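Local coordinates for enterobactin synthetase component F-related protein (Vibrio cholerae serotype O1, PDB 4OXI), which probably activates glycine with ATP as an adenylation enzyme, here holding glycyl-adenosine-5'-phosphate, in a lipopolysaccharide-modification pathway related to nonribosomal peptide synthetases, at residues Y91-G96 and G120-I125; A109-I114 and H271-S276. One frame throughout, in Å; residues are numbered along the deposited sequence.

Contact 1 (Y91-G96 and G120-I125)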
ATOM      1  N   TYR A  91      -1.712 -24.340  11.585  1.00 20.51           N
ATOM      2  CA  TYR A  91      -3.127 -24.577  11.782  1.00 22.57           C
ATOM      3  C   TYR A  91      -3.880 -24.354  10.456  1.00 23.66           C
ATOM      4  O   TYR A  91      -4.678 -25.203  10.036  1.00 23.91           O
ATOM      5  CB  TYR A  91      -3.639 -23.663  12.900  1.00 20.79           C
ATOM      6  CG  TYR A  91      -5.003 -23.996  13.462  1.00 25.00           C
ATOM      7  CD1 TYR A  91      -5.142 -24.533  14.741  1.00 25.06           C
ATOM      8  CD2 TYR A  91      -6.153 -23.748  12.730  1.00 20.08           C
ATOM      9  CE1 TYR A  91      -6.396 -24.817  15.265  1.00 23.65           C
ATOM     10  CE2 TYR A  91      -7.406 -24.030  13.240  1.00 20.89           C
ATOM     11  CZ  TYR A  91      -7.521 -24.560  14.504  1.00 27.26           C
ATOM     12  OH  TYR A  91      -8.775 -24.825  15.004  1.00 28.93           O
ATOM     13  N   TRP A  92      -3.608 -23.230   9.789  1.00 22.32           N
ATOM     14  CA  TRP A  92      -4.227 -22.932   8.491  1.00 23.39           C
ATOM     15  C   TRP A  92      -3.948 -23.997   7.428  1.00 22.69           C
ATOM     16  O   TRP A  92      -4.829 -24.323   6.654  1.00 24.71           O
ATOM     17  CB  TRP A  92      -3.753 -21.570   7.976  1.00 22.83           C
ATOM     18  CG  TRP A  92      -4.277 -20.437   8.776  1.00 24.38           C
ATOM     19  CD1 TRP A  92      -5.391 -20.442   9.565  1.00 24.72           C
ATOM     20  CD2 TRP A  92      -3.714 -19.117   8.877  1.00 24.89           C
ATOM     21  NE1 TRP A  92      -5.559 -19.207  10.149  1.00 30.03           N
ATOM     22  CE2 TRP A  92      -4.541 -18.378   9.745  1.00 28.20           C
ATOM     23  CE3 TRP A  92      -2.594 -18.494   8.317  1.00 25.09           C
ATOM     24  CZ2 TRP A  92      -4.287 -17.039  10.065  1.00 27.51           C
ATOM     25  CZ3 TRP A  92      -2.343 -17.154   8.628  1.00 23.81           C
ATOM     26  CH2 TRP A  92      -3.180 -16.449   9.499  1.00 22.79           C
ATOM     27  N   HIS A  93      -2.720 -24.512   7.376  1.00 19.37           N
ATOM     28  CA  HIS A  93      -2.379 -25.616   6.475  1.00 24.74           C
ATOM     29  C   HIS A  93      -3.256 -26.843   6.725  1.00 27.36           C
ATOM     30  O   HIS A  93      -3.775 -27.447   5.782  1.00 25.38           O
ATOM     31  CB  HIS A  93      -0.912 -26.016   6.633  1.00 21.40           C
ATOM     32  CG  HIS A  93       0.038 -25.090   5.944  1.00 27.43           C
ATOM     33  ND1 HIS A  93       1.406 -25.206   6.065  1.00 28.75           N
ATOM     34  CD2 HIS A  93      -0.185 -24.033   5.127  1.00 26.94           C
ATOM     35  CE1 HIS A  93       1.987 -24.261   5.344  1.00 28.79           C
ATOM     36  NE2 HIS A  93       1.047 -23.535   4.769  1.00 27.81           N
ATOM     37  N   LEU A  94      -3.416 -27.203   7.997  1.00 23.38           N
ATOM     38  CA  LEU A  94      -4.242 -28.344   8.368  1.00 23.70           C
ATOM     39  C   LEU A  94      -5.703 -28.085   8.049  1.00 24.08           C
ATOM     40  O   LEU A  94      -6.457 -29.021   7.784  1.00 25.61           O
ATOM     41  CB  LEU A  94      -4.082 -28.659   9.854  1.00 22.31           C
ATOM     42  CG  LEU A  94      -2.646 -29.006  10.243  1.00 25.03           C
ATOM     43  CD1 LEU A  94      -2.593 -29.378  11.713  1.00 23.74           C
ATOM     44  CD2 LEU A  94      -2.106 -30.153   9.394  1.00 24.47           C
ATOM     45  N   GLN A  95      -6.107 -26.819   8.077  1.00 24.32           N
ATOM     46  CA  GLN A  95      -7.476 -26.438   7.726  1.00 21.95           C
ATOM     47  C   GLN A  95      -7.669 -26.332   6.219  1.00 21.34           C
ATOM     48  O   GLN A  95      -8.792 -26.235   5.746  1.00 23.04           O
ATOM     49  CB  GLN A  95      -7.835 -25.087   8.360  1.00 23.85           C
ATOM     50  CG  GLN A  95      -8.113 -25.147   9.859  1.00 24.84           C
ATOM     51  CD  GLN A  95      -9.404 -25.882  10.161  1.00 25.49           C
ATOM     52  OE1 GLN A  95      -9.389 -27.027  10.605  1.00 28.54           O
ATOM     53  NE2 GLN A  95     -10.526 -25.233   9.905  1.00 24.65           N
ATOM     54  N   GLY A  96      -6.579 -26.332   5.462  1.00 22.66           N
ATOM     55  CA  GLY A  96      -6.683 -26.160   4.020  1.00 22.73           C
ATOM     56  C   GLY A  96      -7.098 -24.753   3.622  1.00 26.69           C
ATOM     57  O   GLY A  96      -7.781 -24.556   2.616  1.00 28.46           O
ATOM     58  N   GLY A 120       3.973 -19.503   5.349  1.00 26.74           N
ATOM     59  CA  GLY A 120       3.192 -20.652   4.930  1.00 22.78           C
ATOM     60  C   GLY A 120       2.762 -20.686   3.465  1.00 26.83           C
ATOM     61  O   GLY A 120       2.001 -21.570   3.067  1.00 26.84           O
ATOM     62  N   GLY A 121       3.227 -19.738   2.655  1.00 25.12           N
ATOM     63  CA  GLY A 121       2.846 -19.721   1.250  1.00 25.41           C
ATOM     64  C   GLY A 121       1.377 -19.397   0.986  1.00 24.05           C
ATOM     65  O   GLY A 121       0.814 -19.758  -0.047  1.00 26.64           O
ATOM     66  N   MET A 122       0.743 -18.702   1.917  1.00 25.84           N
ATOM     67  CA  MET A 122      -0.665 -18.364   1.748  1.00 25.33           C
ATOM     68  C   MET A 122      -0.883 -16.945   1.230  1.00 22.88           C
ATOM     69  O   MET A 122       0.082 -16.261   0.862  1.00 23.12           O
ATOM     70  CB  MET A 122      -1.409 -18.650   3.043  1.00 26.84           C
ATOM     71  CG  MET A 122      -1.426 -20.165   3.305  1.00 30.23           C
ATOM     72  SD  MET A 122      -1.847 -20.569   4.983  1.00 46.14           S
ATOM     73  CE  MET A 122      -3.262 -19.468   5.117  1.00 37.55           C
ATOM     74  N   THR A 123      -2.146 -16.528   1.159  1.00 21.98           N
ATOM     75  CA  THR A 123      -2.505 -15.223   0.598  1.00 19.53           C
ATOM     76  C   THR A 123      -3.218 -14.407   1.654  1.00 21.35           C
ATOM     77  O   THR A 123      -4.219 -14.868   2.221  1.00 22.32           O
ATOM     78  CB  THR A 123      -3.497 -15.376  -0.577  1.00 23.77           C
ATOM     79  OG1 THR A 123      -3.033 -16.388  -1.479  1.00 23.04           O
ATOM     80  CG2 THR A 123      -3.663 -14.058  -1.329  1.00 17.94           C
ATOM     81  N   TYR A 124      -2.732 -13.198   1.931  1.00 18.67           N
ATOM     82  CA  TYR A 124      -3.442 -12.364   2.887  1.00 18.87           C
ATOM     83  C   TYR A 124      -4.170 -11.204   2.222  1.00 18.91           C
ATOM     84  O   TYR A 124      -3.753 -10.703   1.177  1.00 17.95           O
ATOM     85  CB  TYR A 124      -2.559 -11.927   4.067  1.00 17.52           C
ATOM     86  CG  TYR A 124      -1.625 -10.752   3.830  1.00 19.14           C
ATOM     87  CD1 TYR A 124      -2.046  -9.442   4.069  1.00 17.18           C
ATOM     88  CD2 TYR A 124      -0.301 -10.958   3.432  1.00 18.06           C
ATOM     89  CE1 TYR A 124      -1.186  -8.364   3.877  1.00 17.20           C
ATOM     90  CE2 TYR A 124       0.573  -9.881   3.236  1.00 16.67           C
ATOM     91  CZ  TYR A 124       0.120  -8.598   3.468  1.00 18.09           C
ATOM     92  OH  TYR A 124       0.975  -7.543   3.295  1.00 19.75           O
ATOM     93  N   ILE A 125      -5.276 -10.806   2.839  1.00 17.76           N
ATOM     94  CA  ILE A 125      -6.133  -9.757   2.313  1.00 18.33           C
ATOM     95  C   ILE A 125      -6.421  -8.749   3.424  1.00 17.84           C
ATOM     96  O   ILE A 125      -7.269  -8.979   4.284  1.00 18.69           O
ATOM     97  CB  ILE A 125      -7.458 -10.354   1.819  1.00 20.90           C
ATOM     98  CG1 ILE A 125      -7.177 -11.534   0.875  1.00 20.67           C
ATOM     99  CG2 ILE A 125      -8.324  -9.286   1.111  1.00 17.02           C
ATOM    100  CD1 ILE A 125      -8.337 -12.462   0.714  1.00 24.20           C
TER
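The imidazole of His93 meets the carbonyl of Gly120 at its edge: NE2 donates to Gly120 O over 2.8 Å, with an N-H...O angle of 162° and the oxygen only 3° out of the ring plane. The proton arrives on a lone pair of that oxygen, in the carbonyl plane, which fits a directed bond and implies that NE2 carries the hydrogen. Neither ring takes Met122 squarely on a face or an edge; both meet it at a slant. Its methyl CE lies 3.4 Å from Trp92 CE3 and 3.6 Å from Trp92 CB, while SD sits 3.8 Å from His93 CD2, so the thioether touches both side chains. A bend at the last torsion of Met122 (chi3 47°) turns the methyl toward the indole, and the sulfur, 5.3 Å from the centroid of the six-membered ring, makes an oblique Met-aromatic contact. Outside the two segments, Tyr172 meets Trp92 edge-to-face. Gly121, with positive phi, is the C' residue of the Schellman motif ending helix 108-119. The His93 bond and Met122 packing thus join helix 78-95 to the helix-to-strand turn of a beta-alpha-beta unit: strand 99-102, helix 108-119 and the adjacent parallel strand 123-126.

Contact 2 (A109-I114 and H271-S276)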
ATOM      1  N   ALA A 109      -1.587  -8.908  16.213  1.00 21.44           N
ATOM      2  CA  ALA A 109      -2.309  -9.951  15.487  1.00 21.66           C
ATOM      3  C   ALA A 109      -2.190  -9.768  13.978  1.00 18.72           C
ATOM      4  O   ALA A 109      -2.054 -10.739  13.253  1.00 23.16           O
ATOM      5  CB  ALA A 109      -3.756  -9.978  15.909  1.00 18.18           C
ATOM      6  N   ALA A 110      -2.204  -8.527  13.496  1.00 21.39           N
ATOM      7  CA  ALA A 110      -2.058  -8.294  12.048  1.00 18.69           C
ATOM      8  C   ALA A 110      -0.692  -8.725  11.535  1.00 21.52           C
ATOM      9  O   ALA A 110      -0.602  -9.389  10.495  1.00 22.03           O
ATOM     10  CB  ALA A 110      -2.311  -6.836  11.707  1.00 19.55           C
ATOM     11  N   TYR A 111       0.374  -8.340  12.247  1.00 19.55           N
ATOM     12  CA  TYR A 111       1.739  -8.663  11.808  1.00 18.11           C
ATOM     13  C   TYR A 111       2.058 -10.158  11.986  1.00 20.96           C
ATOM     14  O   TYR A 111       2.779 -10.737  11.179  1.00 21.69           O
ATOM     15  CB  TYR A 111       2.774  -7.738  12.498  1.00 17.16           C
ATOM     16  CG  TYR A 111       2.432  -6.290  12.220  1.00 17.12           C
ATOM     17  CD1 TYR A 111       2.892  -5.654  11.088  1.00 15.43           C
ATOM     18  CD2 TYR A 111       1.578  -5.590  13.058  1.00 17.92           C
ATOM     19  CE1 TYR A 111       2.528  -4.337  10.803  1.00 17.72           C
ATOM     20  CE2 TYR A 111       1.212  -4.295  12.787  1.00 22.01           C
ATOM     21  CZ  TYR A 111       1.689  -3.673  11.660  1.00 19.82           C
ATOM     22  OH  TYR A 111       1.305  -2.379  11.411  1.00 22.23           O
ATOM     23  N   SER A 112       1.524 -10.770  13.043  1.00 18.66           N
ATOM     24  CA  SER A 112       1.622 -12.214  13.240  1.00 19.58           C
ATOM     25  C   SER A 112       1.033 -12.958  12.045  1.00 21.06           C
ATOM     26  O   SER A 112       1.628 -13.892  11.537  1.00 19.01           O
ATOM     27  CB  SER A 112       0.813 -12.615  14.484  1.00 19.27           C
ATOM     28  OG  SER A 112       1.524 -12.322  15.669  1.00 32.64           O
ATOM     29  N   ALA A 113      -0.168 -12.553  11.633  1.00 19.19           N
ATOM     30  CA  ALA A 113      -0.873 -13.219  10.537  1.00 19.21           C
ATOM     31  C   ALA A 113      -0.190 -12.997   9.206  1.00 17.72           C
ATOM     32  O   ALA A 113      -0.176 -13.891   8.364  1.00 20.26           O
ATOM     33  CB  ALA A 113      -2.333 -12.758  10.471  1.00 17.78           C
ATOM     34  N   ILE A 114       0.380 -11.811   9.005  1.00 19.03           N
ATOM     35  CA  ILE A 114       1.096 -11.531   7.757  1.00 17.50           C
ATOM     36  C   ILE A 114       2.381 -12.370   7.632  1.00 19.53           C
ATOM     37  O   ILE A 114       2.647 -12.946   6.574  1.00 16.40           O
ATOM     38  CB  ILE A 114       1.396 -10.035   7.592  1.00 19.19           C
ATOM     39  CG1 ILE A 114       0.093  -9.258   7.389  1.00 15.42           C
ATOM     40  CG2 ILE A 114       2.304  -9.813   6.387  1.00 15.00           C
ATOM     41  CD1 ILE A 114       0.259  -7.759   7.319  1.00 15.93           C
ATOM     42  N   HIS A 271       6.252  -3.146   1.847  1.00 21.86           N
ATOM     43  CA  HIS A 271       7.670  -2.797   1.839  1.00 20.91           C
ATOM     44  C   HIS A 271       8.224  -2.768   3.276  1.00 23.99           C
ATOM     45  O   HIS A 271       9.198  -3.467   3.578  1.00 21.11           O
ATOM     46  CB  HIS A 271       7.848  -1.462   1.123  1.00 19.60           C
ATOM     47  CG  HIS A 271       9.165  -0.797   1.372  1.00 25.54           C
ATOM     48  ND1 HIS A 271      10.099  -0.606   0.376  1.00 25.29           N
ATOM     49  CD2 HIS A 271       9.686  -0.234   2.487  1.00 27.50           C
ATOM     50  CE1 HIS A 271      11.143   0.029   0.871  1.00 27.18           C
ATOM     51  NE2 HIS A 271      10.917   0.273   2.148  1.00 26.97           N
ATOM     52  N   ASP A 272       7.599  -1.982   4.157  1.00 20.55           N
ATOM     53  CA  ASP A 272       8.067  -1.844   5.543  1.00 21.12           C
ATOM     54  C   ASP A 272       8.302  -3.212   6.176  1.00 23.12           C
ATOM     55  O   ASP A 272       9.373  -3.485   6.739  1.00 22.24           O
ATOM     56  CB  ASP A 272       7.036  -1.094   6.420  1.00 18.44           C
ATOM     57  CG  ASP A 272       6.666   0.298   5.877  1.00 27.60           C
ATOM     58  OD1 ASP A 272       7.513   0.940   5.206  1.00 28.93           O
ATOM     59  OD2 ASP A 272       5.516   0.767   6.138  1.00 25.50           O
ATOM     60  N   ILE A 273       7.286  -4.065   6.078  1.00 20.77           N
ATOM     61  CA  ILE A 273       7.283  -5.363   6.755  1.00 20.30           C
ATOM     62  C   ILE A 273       8.366  -6.313   6.248  1.00 23.10           C
ATOM     63  O   ILE A 273       9.081  -6.926   7.041  1.00 24.17           O
ATOM     64  CB  ILE A 273       5.901  -6.056   6.625  1.00 21.74           C
ATOM     65  CG1 ILE A 273       4.828  -5.260   7.365  1.00 20.97           C
ATOM     66  CG2 ILE A 273       5.947  -7.464   7.161  1.00 18.72           C
ATOM     67  CD1 ILE A 273       3.432  -5.888   7.275  1.00 20.04           C
ATOM     68  N   PHE A 274       8.497  -6.451   4.932  1.00 21.71           N
ATOM     69  CA  PHE A 274       9.422  -7.452   4.410  1.00 24.02           C
ATOM     70  C   PHE A 274      10.850  -6.949   4.267  1.00 23.95           C
ATOM     71  O   PHE A 274      11.790  -7.745   4.326  1.00 23.25           O
ATOM     72  CB  PHE A 274       8.867  -8.100   3.135  1.00 19.49           C
ATOM     73  CG  PHE A 274       7.656  -8.932   3.407  1.00 24.31           C
ATOM     74  CD1 PHE A 274       7.795 -10.208   3.937  1.00 22.81           C
ATOM     75  CD2 PHE A 274       6.381  -8.425   3.198  1.00 18.02           C
ATOM     76  CE1 PHE A 274       6.689 -10.970   4.232  1.00 24.99           C
ATOM     77  CE2 PHE A 274       5.266  -9.185   3.487  1.00 19.46           C
ATOM     78  CZ  PHE A 274       5.416 -10.458   4.004  1.00 23.55           C
ATOM     79  N   TYR A 275      10.997  -5.633   4.108  1.00 20.73           N
ATOM     80  CA  TYR A 275      12.299  -4.976   4.162  1.00 21.74           C
ATOM     81  C   TYR A 275      12.902  -5.207   5.544  1.00 25.57           C
ATOM     82  O   TYR A 275      14.074  -5.544   5.681  1.00 24.40           O
ATOM     83  CB  TYR A 275      12.095  -3.484   3.994  1.00 24.36           C
ATOM     84  CG  TYR A 275      13.297  -2.654   3.608  1.00 24.26           C
ATOM     85  CD1 TYR A 275      14.442  -3.221   3.044  1.00 29.67           C
ATOM     86  CD2 TYR A 275      13.264  -1.281   3.779  1.00 24.10           C
ATOM     87  CE1 TYR A 275      15.527  -2.416   2.663  1.00 25.09           C
ATOM     88  CE2 TYR A 275      14.317  -0.486   3.409  1.00 27.94           C
ATOM     89  CZ  TYR A 275      15.448  -1.048   2.856  1.00 24.18           C
ATOM     90  OH  TYR A 275      16.472  -0.196   2.515  1.00 27.37           O
ATOM     91  N   SER A 276      12.099  -5.009   6.582  1.00 24.03           N
ATOM     92  CA  SER A 276      12.603  -5.224   7.928  1.00 25.01           C
ATOM     93  C   SER A 276      12.937  -6.702   8.138  1.00 25.17           C
ATOM     94  O   SER A 276      13.962  -7.049   8.715  1.00 24.93           O
ATOM     95  CB  SER A 276      11.584  -4.759   8.969  1.00 21.09           C
ATOM     96  OG  SER A 276      12.046  -5.061  10.282  1.00 25.91           O
TER
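Ile273 CD1 reaches both Ile114 CD1, at 3.7 Å, and Tyr111 CD1, at 3.9 Å, so this methyl touches two residues of the facing helix. The two isoleucine side chains cross at about a right angle, whereas the phenol ring receives the methyl at a slant. Ile114 uses its other branch for Phe274: CG2 approaches CZ to 4.0 Å, again obliquely to the ring. That division follows from the torsion of Ile114, which sets CG1 anti to the carbonyl carbon (chi1 -67°) and leaves CG2 anti to the backbone N. Within its own helix, Phe274 has Ile273 CG2 over one face, 4.0 Å above the plane and offset toward the rim. Around this shell, Leu283 of strand 282-285 touches Ile273, while Tyr118 packs its ring against Phe274. Gln260 accepts a hydrogen bond from Tyr111 OH through OE1 and gives one to Asp272 OD2 through NE2, so one amide bridges the two helices. The segment axes come no closer than 12.0 Å, with a signed crossing angle of -61°, consistent with contact through side-chain ends. This is buried apolar packing of helix 108-119 on helix 268-279, the Phe274 side chain about 13 Å from the bound glycyl-adenosine-5'-phosphate, implying cohesion by dispersion and exclusion of water.

From the N terminus, helix 78-95 comes first, and contact 1 closes a short loop of 23 residues between its C-terminal end and 120-125. Helix 108-119 lies inside that loop, and its segment 109-114 opens contact 2, which closes only at 271-276 after 156 intervening residues. The two closures therefore cross rather than nest. Their centres lie 16 Å apart, yet they touch: Trp92 CH2 packs 3.9 Å from Ala113 CB, and Tyr124 CE2 is 3.6 Å from Ile114 CG2. Helix 108-119 thus stands between helix 78-95 and helix 268-279, linking the parallel sheet that holds strands 99-102 and 123-126 to the sheet containing strand 282-285.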